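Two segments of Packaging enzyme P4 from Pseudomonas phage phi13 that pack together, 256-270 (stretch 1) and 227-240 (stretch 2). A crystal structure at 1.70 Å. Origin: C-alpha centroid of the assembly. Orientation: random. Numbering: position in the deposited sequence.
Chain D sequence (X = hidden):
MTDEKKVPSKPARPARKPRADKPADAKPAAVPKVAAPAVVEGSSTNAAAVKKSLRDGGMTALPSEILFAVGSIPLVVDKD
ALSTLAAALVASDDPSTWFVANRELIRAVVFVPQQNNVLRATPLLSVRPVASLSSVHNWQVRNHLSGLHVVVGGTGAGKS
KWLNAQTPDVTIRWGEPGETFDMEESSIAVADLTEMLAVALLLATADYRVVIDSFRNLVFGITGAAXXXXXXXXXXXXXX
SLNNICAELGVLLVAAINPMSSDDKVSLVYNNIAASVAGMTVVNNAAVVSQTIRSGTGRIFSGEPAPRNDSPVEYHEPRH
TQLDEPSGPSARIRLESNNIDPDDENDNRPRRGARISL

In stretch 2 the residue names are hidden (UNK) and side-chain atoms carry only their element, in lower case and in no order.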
ATOM      1  N   ALA D 256      27.623 -14.799   1.054  1.00 10.34           N
ATOM      2  CA  ALA D 256      27.020 -15.228  -0.216  1.00 11.25           C
ATOM      3  C   ALA D 256      25.689 -14.505  -0.402  1.00 14.01           C
ATOM      4  O   ALA D 256      24.911 -14.369   0.554  1.00 10.26           O
ATOM      5  CB  ALA D 256      26.798 -16.746  -0.224  1.00 11.96           C
ATOM      6  N   ILE D 257      25.402 -14.058  -1.624  1.00  9.30           N
ATOM      7  CA  ILE D 257      24.120 -13.433  -1.880  1.00 10.52           C
ATOM      8  C   ILE D 257      23.658 -13.720  -3.303  1.00 14.94           C
ATOM      9  O   ILE D 257      24.476 -13.771  -4.223  1.00 12.67           O
ATOM     10  CB  ILE D 257      24.194 -11.896  -1.579  1.00 15.08           C
ATOM     11  CG1 ILE D 257      22.804 -11.265  -1.482  1.00 15.24           C
ATOM     12  CG2 ILE D 257      25.104 -11.136  -2.583  1.00 17.82           C
ATOM     13  CD1 ILE D 257      22.846  -9.826  -0.850  1.00 18.11           C
ATOM     14  N   ASN D 258      22.356 -13.937  -3.469  1.00 12.44           N
ATOM     15  CA  ASN D 258      21.742 -14.129  -4.795  1.00 14.27           C
ATOM     16  C   ASN D 258      20.637 -13.078  -4.897  1.00 16.88           C
ATOM     17  O   ASN D 258      19.582 -13.299  -4.315  1.00 14.19           O
ATOM     18  CB  ASN D 258      21.224 -15.554  -4.987  1.00 13.45           C
ATOM     19  CG  ASN D 258      20.396 -15.697  -6.256  1.00 19.49           C
ATOM     20  OD1 ASN D 258      20.341 -14.800  -7.111  1.00 20.10           O
ATOM     21  ND2 ASN D 258      19.757 -16.853  -6.428  1.00 20.80           N
ATOM     22  N   PRO D 259      20.873 -11.918  -5.557  1.00 14.79           N
ATOM     23  CA  PRO D 259      19.867 -10.849  -5.535  1.00 16.02           C
ATOM     24  C   PRO D 259      18.607 -11.123  -6.351  1.00 22.75           C
ATOM     25  O   PRO D 259      17.642 -10.352  -6.259  1.00 22.43           O
ATOM     26  CB  PRO D 259      20.632  -9.630  -6.081  1.00 18.10           C
ATOM     27  CG  PRO D 259      21.656 -10.234  -7.000  1.00 23.33           C
ATOM     28  CD  PRO D 259      22.102 -11.479  -6.271  1.00 18.49           C
ATOM     29  N   MET D 260      18.600 -12.224  -7.134  1.00 20.39           N
ATOM     30  CA  MET D 260      17.458 -12.670  -7.942  1.00 20.16           C
ATOM     31  C   MET D 260      16.964 -11.582  -8.897  1.00 25.36           C
ATOM     32  O   MET D 260      15.770 -11.263  -8.965  1.00 24.48           O
ATOM     33  CB  MET D 260      16.314 -13.184  -7.059  1.00 21.99           C
ATOM     34  CG  MET D 260      16.683 -14.405  -6.281  1.00 25.92           C
ATOM     35  SD  MET D 260      15.205 -15.251  -5.668  1.00 30.49           S
ATOM     36  CE  MET D 260      15.987 -16.736  -5.050  1.00 28.09           C
ATOM     37  N   SER D 261      17.907 -11.023  -9.632  1.00 22.15           N
ATOM     38  CA  SER D 261      17.657 -10.028 -10.655  1.00 22.93           C
ATOM     39  C   SER D 261      16.983 -10.716 -11.825  1.00 28.88           C
ATOM     40  O   SER D 261      17.240 -11.909 -12.064  1.00 27.49           O
ATOM     41  CB  SER D 261      18.991  -9.448 -11.121  1.00 25.76           C
ATOM     42  OG  SER D 261      18.840  -8.709 -12.322  1.00 34.40           O
ATOM     43  N   SER D 262      16.209  -9.967 -12.623  1.00 29.50           N
ATOM     44  CA  SER D 262      15.713 -10.530 -13.879  1.00 31.60           C
ATOM     45  C   SER D 262      16.943 -10.704 -14.788  1.00 36.72           C
ATOM     46  O   SER D 262      17.934  -9.981 -14.599  1.00 35.10           O
ATOM     47  CB  SER D 262      14.656  -9.631 -14.508  1.00 34.98           C
ATOM     48  OG  SER D 262      15.174  -8.335 -14.754  1.00 40.88           O
ATOM     49  N   ASP D 263      16.922 -11.688 -15.704  1.00 33.74           N
ATOM     50  CA  ASP D 263      18.051 -12.042 -16.573  1.00 34.52           C
ATOM     51  C   ASP D 263      18.583 -10.899 -17.435  1.00 37.33           C
ATOM     52  O   ASP D 263      19.781 -10.875 -17.695  1.00 37.36           O
ATOM     53  CB  ASP D 263      17.682 -13.228 -17.493  1.00 38.29           C
ATOM     54  CG  ASP D 263      17.426 -14.528 -16.750  1.00 56.53           C
ATOM     55  OD1 ASP D 263      17.931 -14.671 -15.606  1.00 58.19           O
ATOM     56  OD2 ASP D 263      16.721 -15.406 -17.309  1.00 64.63           O
ATOM     57  N   ASP D 264      17.732  -9.964 -17.862  1.00 33.35           N
ATOM     58  CA  ASP D 264      18.138  -8.852 -18.726  1.00 33.79           C
ATOM     59  C   ASP D 264      18.894  -7.736 -17.976  1.00 34.43           C
ATOM     60  O   ASP D 264      19.529  -6.890 -18.617  1.00 34.86           O
ATOM     61  CB  ASP D 264      16.889  -8.251 -19.420  1.00 36.55           C
ATOM     62  CG  ASP D 264      15.856  -7.655 -18.478  0.72 50.40           C
ATOM     63  OD1 ASP D 264      15.535  -8.307 -17.454  0.75 52.21           O
ATOM     64  OD2 ASP D 264      15.336  -6.563 -18.784  0.65 56.54           O
ATOM     65  N   LYS D 265      18.816  -7.706 -16.644  1.00 27.44           N
ATOM     66  CA  LYS D 265      19.428  -6.609 -15.881  1.00 26.53           C
ATOM     67  C   LYS D 265      20.476  -7.072 -14.870  1.00 24.33           C
ATOM     68  O   LYS D 265      20.850  -6.276 -14.004  1.00 21.43           O
ATOM     69  CB  LYS D 265      18.327  -5.822 -15.123  1.00 29.11           C
ATOM     70  CG  LYS D 265      17.259  -5.189 -16.023  1.00 33.17           C
ATOM     71  CD  LYS D 265      17.808  -3.990 -16.818  1.00 51.10           C
ATOM     72  CE  LYS D 265      16.840  -3.521 -17.885  1.00 64.85           C
ATOM     73  NZ  LYS D 265      16.254  -2.198 -17.560  1.00 75.07           N
ATOM     74  N   VAL D 266      20.976  -8.306 -15.001  1.00 20.70           N
ATOM     75  CA  VAL D 266      21.981  -8.868 -14.079  1.00 20.79           C
ATOM     76  C   VAL D 266      23.219  -7.944 -13.973  1.00 21.67           C
ATOM     77  O   VAL D 266      23.702  -7.682 -12.857  1.00 19.24           O
ATOM     78  CB  VAL D 266      22.406 -10.310 -14.518  1.00 27.36           C
ATOM     79  CG1 VAL D 266      23.573 -10.822 -13.687  1.00 27.39           C
ATOM     80  CG2 VAL D 266      21.243 -11.277 -14.399  1.00 27.51           C
ATOM     81  N   SER D 267      23.747  -7.493 -15.119  1.00 18.58           N
ATOM     82  CA  SER D 267      24.949  -6.649 -15.149  1.00 18.44           C
ATOM     83  C   SER D 267      24.747  -5.364 -14.345  1.00 21.07           C
ATOM     84  O   SER D 267      25.651  -4.980 -13.591  1.00 20.35           O
ATOM     85  CB  SER D 267      25.335  -6.303 -16.591  1.00 24.07           C
ATOM     86  OG  SER D 267      25.687  -7.489 -17.283  1.00 38.20           O
ATOM     87  N   LEU D 268      23.574  -4.713 -14.492  1.00 18.32           N
ATOM     88  CA  LEU D 268      23.255  -3.498 -13.758  1.00 20.19           C
ATOM     89  C   LEU D 268      23.190  -3.781 -12.256  1.00 19.38           C
ATOM     90  O   LEU D 268      23.750  -3.028 -11.459  1.00 17.79           O
ATOM     91  CB  LEU D 268      21.897  -2.925 -14.229  1.00 22.07           C
ATOM     92  CG  LEU D 268      21.746  -2.282 -15.592  1.00 32.15           C
ATOM     93  CD1 LEU D 268      20.379  -1.614 -15.672  1.00 32.66           C
ATOM     94  CD2 LEU D 268      22.815  -1.228 -15.863  1.00 40.28           C
ATOM     95  N   VAL D 269      22.485  -4.858 -11.872  1.00 13.81           N
ATOM     96  CA  VAL D 269      22.362  -5.204 -10.446  1.00 11.59           C
ATOM     97  C   VAL D 269      23.734  -5.500  -9.852  1.00 12.33           C
ATOM     98  O   VAL D 269      24.049  -5.016  -8.757  1.00 12.39           O
ATOM     99  CB  VAL D 269      21.347  -6.375 -10.254  1.00 14.84           C
ATOM    100  CG1 VAL D 269      21.330  -6.884  -8.806  1.00 15.46           C
ATOM    101  CG2 VAL D 269      19.943  -5.898 -10.654  1.00 15.54           C
ATOM    102  N   TYR D 270      24.572  -6.280 -10.559  1.00 13.11           N
ATOM    103  CA  TYR D 270      25.900  -6.625 -10.039  1.00 13.16           C
ATOM    104  C   TYR D 270      26.752  -5.353  -9.905  1.00 15.44           C
ATOM    105  O   TYR D 270      27.454  -5.207  -8.914  1.00 15.83           O
ATOM    106  CB  TYR D 270      26.573  -7.683 -10.920  1.00 16.57           C
ATOM    107  CG  TYR D 270      26.014  -9.101 -10.772  1.00 20.27           C
ATOM    108  CD1 TYR D 270      24.877  -9.353 -10.010  1.00 23.40           C
ATOM    109  CD2 TYR D 270      26.612 -10.176 -11.412  1.00 21.88           C
ATOM    110  CE1 TYR D 270      24.344 -10.644  -9.901  1.00 26.43           C
ATOM    111  CE2 TYR D 270      26.113 -11.477 -11.273  1.00 22.07           C
ATOM    112  CZ  TYR D 270      24.972 -11.704 -10.533  1.00 29.44           C
ATOM    113  OH  TYR D 270      24.456 -12.978 -10.422  1.00 29.31           O
ATOM    114  N   UNK D 227      14.890  -0.663  -8.239  1.00 24.53           N
ATOM    115  CA  UNK D 227      15.802   0.037  -9.124  1.00 25.60           C
ATOM    116  C   UNK D 227      15.591  -0.464 -10.531  1.00 33.22           C
ATOM    117  O   UNK D 227      14.839  -1.437 -10.724  1.00 30.85           O
ATOM    118  N   UNK D 228      16.213   0.212 -11.541  1.00 35.64           N
ATOM    119  CA  UNK D 228      15.984  -0.188 -12.954  1.00 36.88           C
ATOM    120  C   UNK D 228      16.326  -1.654 -13.218  1.00 40.09           C
ATOM    121  O   UNK D 228      16.021  -2.164 -14.298  1.00 40.93           O
ATOM    122  c   UNK D 228      17.141   1.361 -11.454  1.00 38.19           C
ATOM    123  c   UNK D 228      17.920   1.267 -12.745  1.00 43.68           C
ATOM    124  c   UNK D 228      16.885   0.768 -13.760  1.00 39.50           C
ATOM    125  N   UNK D 229      16.887  -2.322 -12.208  1.00 35.32           N
ATOM    126  CA  UNK D 229      17.234  -3.740 -12.245  1.00 35.32           C
ATOM    127  C   UNK D 229      16.170  -4.740 -11.819  1.00 37.48           C
ATOM    128  O   UNK D 229      16.284  -5.919 -12.160  1.00 36.87           O
ATOM    129  N   UNK D 230      15.144  -4.285 -11.087  1.00 31.35           N
ATOM    130  CA  UNK D 230      14.062  -5.087 -10.488  1.00 27.83           C
ATOM    131  C   UNK D 230      14.321  -5.383  -9.004  1.00 27.85           C
ATOM    132  O   UNK D 230      13.491  -5.957  -8.290  1.00 27.64           O
ATOM    133  N   UNK D 231      15.498  -5.016  -8.542  1.00 18.75           N
ATOM    134  CA  UNK D 231      15.936  -5.290  -7.167  1.00 16.01           C
ATOM    135  C   UNK D 231      15.668  -4.054  -6.332  1.00 15.97           C
ATOM    136  O   UNK D 231      15.864  -2.943  -6.807  1.00 16.58           O
ATOM    137  c   UNK D 231      18.060  -5.769  -5.790  1.00 17.94           C
ATOM    138  c   UNK D 231      17.433  -5.747  -7.199  1.00 18.39           C
ATOM    139  c   UNK D 231      17.563  -7.117  -7.892  1.00 17.12           C
ATOM    140  N   UNK D 232      15.175  -4.235  -5.087  1.00 12.92           N
ATOM    141  CA  UNK D 232      14.879  -3.114  -4.208  1.00 12.24           C
ATOM    142  C   UNK D 232      16.133  -2.309  -3.917  1.00 13.41           C
ATOM    143  O   UNK D 232      17.131  -2.870  -3.484  1.00 12.15           O
ATOM    144  o   UNK D 232      13.044  -4.224  -3.157  1.00 22.73           O
ATOM    145  c   UNK D 232      14.296  -3.608  -2.892  1.00 14.93           C
ATOM    146  N   UNK D 233      16.080  -0.995  -4.132  1.00 10.33           N
ATOM    147  CA  UNK D 233      17.280  -0.156  -3.885  1.00 10.07           C
ATOM    148  C   UNK D 233      17.634  -0.142  -2.424  1.00 12.93           C
ATOM    149  O   UNK D 233      18.810   0.077  -2.103  1.00 12.78           O
ATOM    150  c   UNK D 233      17.088   1.227  -5.972  1.00 15.98           C
ATOM    151  c   UNK D 233      15.986   2.044  -3.866  1.00 15.01           C
ATOM    152  c   UNK D 233      17.170   1.283  -4.455  1.00 15.13           C
ATOM    153  N   UNK D 234      16.671  -0.418  -1.520  1.00 11.22           N
ATOM    154  CA  UNK D 234      16.970  -0.509  -0.094  1.00 12.74           C
ATOM    155  C   UNK D 234      17.986  -1.628   0.195  1.00 11.71           C
ATOM    156  O   UNK D 234      18.687  -1.560   1.209  1.00  9.87           O
ATOM    157  c   UNK D 234      15.684  -0.741   0.704  1.00 13.79           C
ATOM    158  N   UNK D 235      18.102  -2.631  -0.696  1.00  7.98           N
ATOM    159  CA  UNK D 235      19.077  -3.704  -0.493  1.00  8.28           C
ATOM    160  C   UNK D 235      20.481  -3.109  -0.635  1.00 10.55           C
ATOM    161  O   UNK D 235      21.360  -3.472   0.120  1.00  9.56           O
ATOM    162  c   UNK D 235      18.890  -4.825  -1.524  1.00  8.58           C
ATOM    163  c   UNK D 235      19.865  -6.003  -1.402  1.00 12.16           C
ATOM    164  c   UNK D 235      19.803  -6.713  -0.016  1.00 13.41           C
ATOM    165  c   UNK D 235      19.654  -7.003  -2.572  1.00 12.69           C
ATOM    166  N   UNK D 236      20.676  -2.229  -1.628  1.00  9.75           N
ATOM    167  CA  UNK D 236      22.010  -1.624  -1.831  1.00  8.75           C
ATOM    168  C   UNK D 236      22.366  -0.750  -0.662  1.00  9.88           C
ATOM    169  O   UNK D 236      23.508  -0.806  -0.209  1.00  9.65           O
ATOM    170  c   UNK D 236      22.072  -2.790  -4.658  1.00 11.22           C
ATOM    171  c   UNK D 236      21.673  -3.448  -5.824  1.00 13.96           C
ATOM    172  c   UNK D 236      22.046  -0.790  -3.108  1.00 11.11           C
ATOM    173  c   UNK D 236      20.256  -1.593  -6.372  1.00 11.43           C
ATOM    174  o   UNK D 236      20.366  -3.444  -7.845  1.00 17.87           O
ATOM    175  c   UNK D 236      21.571  -1.529  -4.338  1.00 11.17           C
ATOM    176  c   UNK D 236      20.749  -2.850  -6.666  1.00 19.16           C
ATOM    177  c   UNK D 236      20.664  -0.945  -5.214  1.00 11.22           C
ATOM    178  N   UNK D 237      21.398   0.064  -0.159  1.00  8.89           N
ATOM    179  CA  UNK D 237      21.674   0.916   1.016  1.00  7.82           C
ATOM    180  C   UNK D 237      22.002   0.017   2.220  1.00  9.44           C
ATOM    181  O   UNK D 237      22.883   0.357   3.025  1.00  8.14           O
ATOM    182  c   UNK D 237      20.441   1.780   1.324  1.00  9.35           C
ATOM    183  N   UNK D 238      21.297  -1.118   2.353  1.00  8.26           N
ATOM    184  CA  UNK D 238      21.543  -2.051   3.499  1.00  8.13           C
ATOM    185  C   UNK D 238      22.941  -2.618   3.399  1.00  9.59           C
ATOM    186  O   UNK D 238      23.634  -2.743   4.400  1.00  7.94           O
ATOM    187  c   UNK D 238      20.522  -3.204   3.516  1.00  8.26           C
ATOM    188  N   UNK D 239      23.345  -3.010   2.184  1.00  7.63           N
ATOM    189  CA  UNK D 239      24.712  -3.568   2.029  1.00  6.80           C
ATOM    190  C   UNK D 239      25.770  -2.502   2.361  1.00 10.08           C
ATOM    191  O   UNK D 239      26.769  -2.817   3.001  1.00  8.56           O
ATOM    192  c   UNK D 239      24.108  -5.334   0.231  1.00 10.99           C
ATOM    193  c   UNK D 239      24.589  -6.568   1.082  1.00  9.95           C
ATOM    194  c   UNK D 239      24.898  -4.049   0.583  1.00  7.58           C
ATOM    195  c   UNK D 239      24.250  -5.641  -1.260  1.00 12.46           C
ATOM    196  N   UNK D 240      25.535  -1.244   1.989  1.00  8.06           N
ATOM    197  CA  UNK D 240      26.517  -0.172   2.348  1.00  7.75           C
ATOM    198  C   UNK D 240      26.514   0.043   3.846  1.00 10.25           C
ATOM    199  O   UNK D 240      27.566   0.277   4.426  1.00  9.04           O
ATOM    200  c   UNK D 240      26.204   1.130   1.582  1.00 10.17           C
ATOM    201  c   UNK D 240      27.152   2.283   1.969  1.00 13.32           C
ATOM    202  o   UNK D 240      26.352   0.823   0.184  1.00  8.65           O
TER

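Position 227 has no atom beyond its backbone and is therefore Gly227. An ideal CB here would lie 3.0 Å from a side-chain carbon of position 233, and nothing of stretch 1 comes within 5.5 Å of it.

Position 228 carries three carbons that close a ring onto its own backbone N, which only proline does: Pro228. Its carbonyl faces the other stretch, and Lys265 NZ donates a hydrogen bond to Pro228 O at 3.3 Å.

Position 229 again lacks side-chain atoms, so it is Gly229. Its CA lies 3.8 Å from Val269 CG2, and an ideal CB would fall 2.5 Å from that same methyl, a clash. Glycine thus lets the backbone approach the helix of stretch 1.

Position 230, equally bare, is Gly230. Its phi of 98° favours glycine, and Gly230 N bonds to Gly227 O at 2.9 Å, closing a type I turn.

Position 231 has three carbons, one carrying the other two: a beta-branched apolar side chain, Val231. Its CG2 sits 3.8 Å from Val269 CG2, 3.6 Å from Pro259 O and 4.0 Å from Ser261 CA.

Position 232 shows one carbon and then one oxygen, hence Ser232; it is out of reach of stretch 1, and its hydroxyl is hydrogen-bonded elsewhere in the structure.

Position 233 repeats the pattern of one carbon bearing two carbons and is Val233, also out of reach.

Position 234 has a single carbon, Ala234, and makes no contact.

Position 235 has four carbons forked at the second, the pattern of leucine: Leu235. Its CD1 lies 4.4 Å from Ile257 CD1, while its CD2 lies 4.5 Å from Pro259 CB.

Position 236 has one carbon followed by a six-carbon ring bearing an oxygen, which identifies Tyr236. Its CA-to-CB bond points sideways, yet the end of the side chain comes nearer, placing OH 3.7 Å from Val269 CG1.

Positions 237 and 238 each hold one carbon, Ala237 and Ala238, and neither touches stretch 1.

Position 239 has four carbons forked at the second: Leu239, whose CD2 lies 4.2 Å from Ile257 CD1.

Position 240 has one carbon carrying an oxygen and a carbon, Thr240, with no contact across the stretches.

The contact, which buries 473 Å² summed over both sides, combines a close backbone approach with apolar packing. At the turn, the CA atoms of Lys265 and Gly229 come within 5.1 Å, and the lysine bond to Pro228 O is the sole hydrogen bond between the stretches. Gly229 O is buried without a partner: Ser262 OG stands 3.7 Å from Gly229 O and instead donates to Asp264 OD1 at 2.7 Å. Val231 packs against both Pro259 and Val269, and Leu235 and Leu239, one helical turn apart, both meet the CD1 methyl of Ile257. Val269 touches Gly229 and Val231 and also Tyr236, so one side chain spans the turn, the residue after it and the helix of stretch 2.

Stretch 2, residues 227-240: GPGGVSVALYAALT
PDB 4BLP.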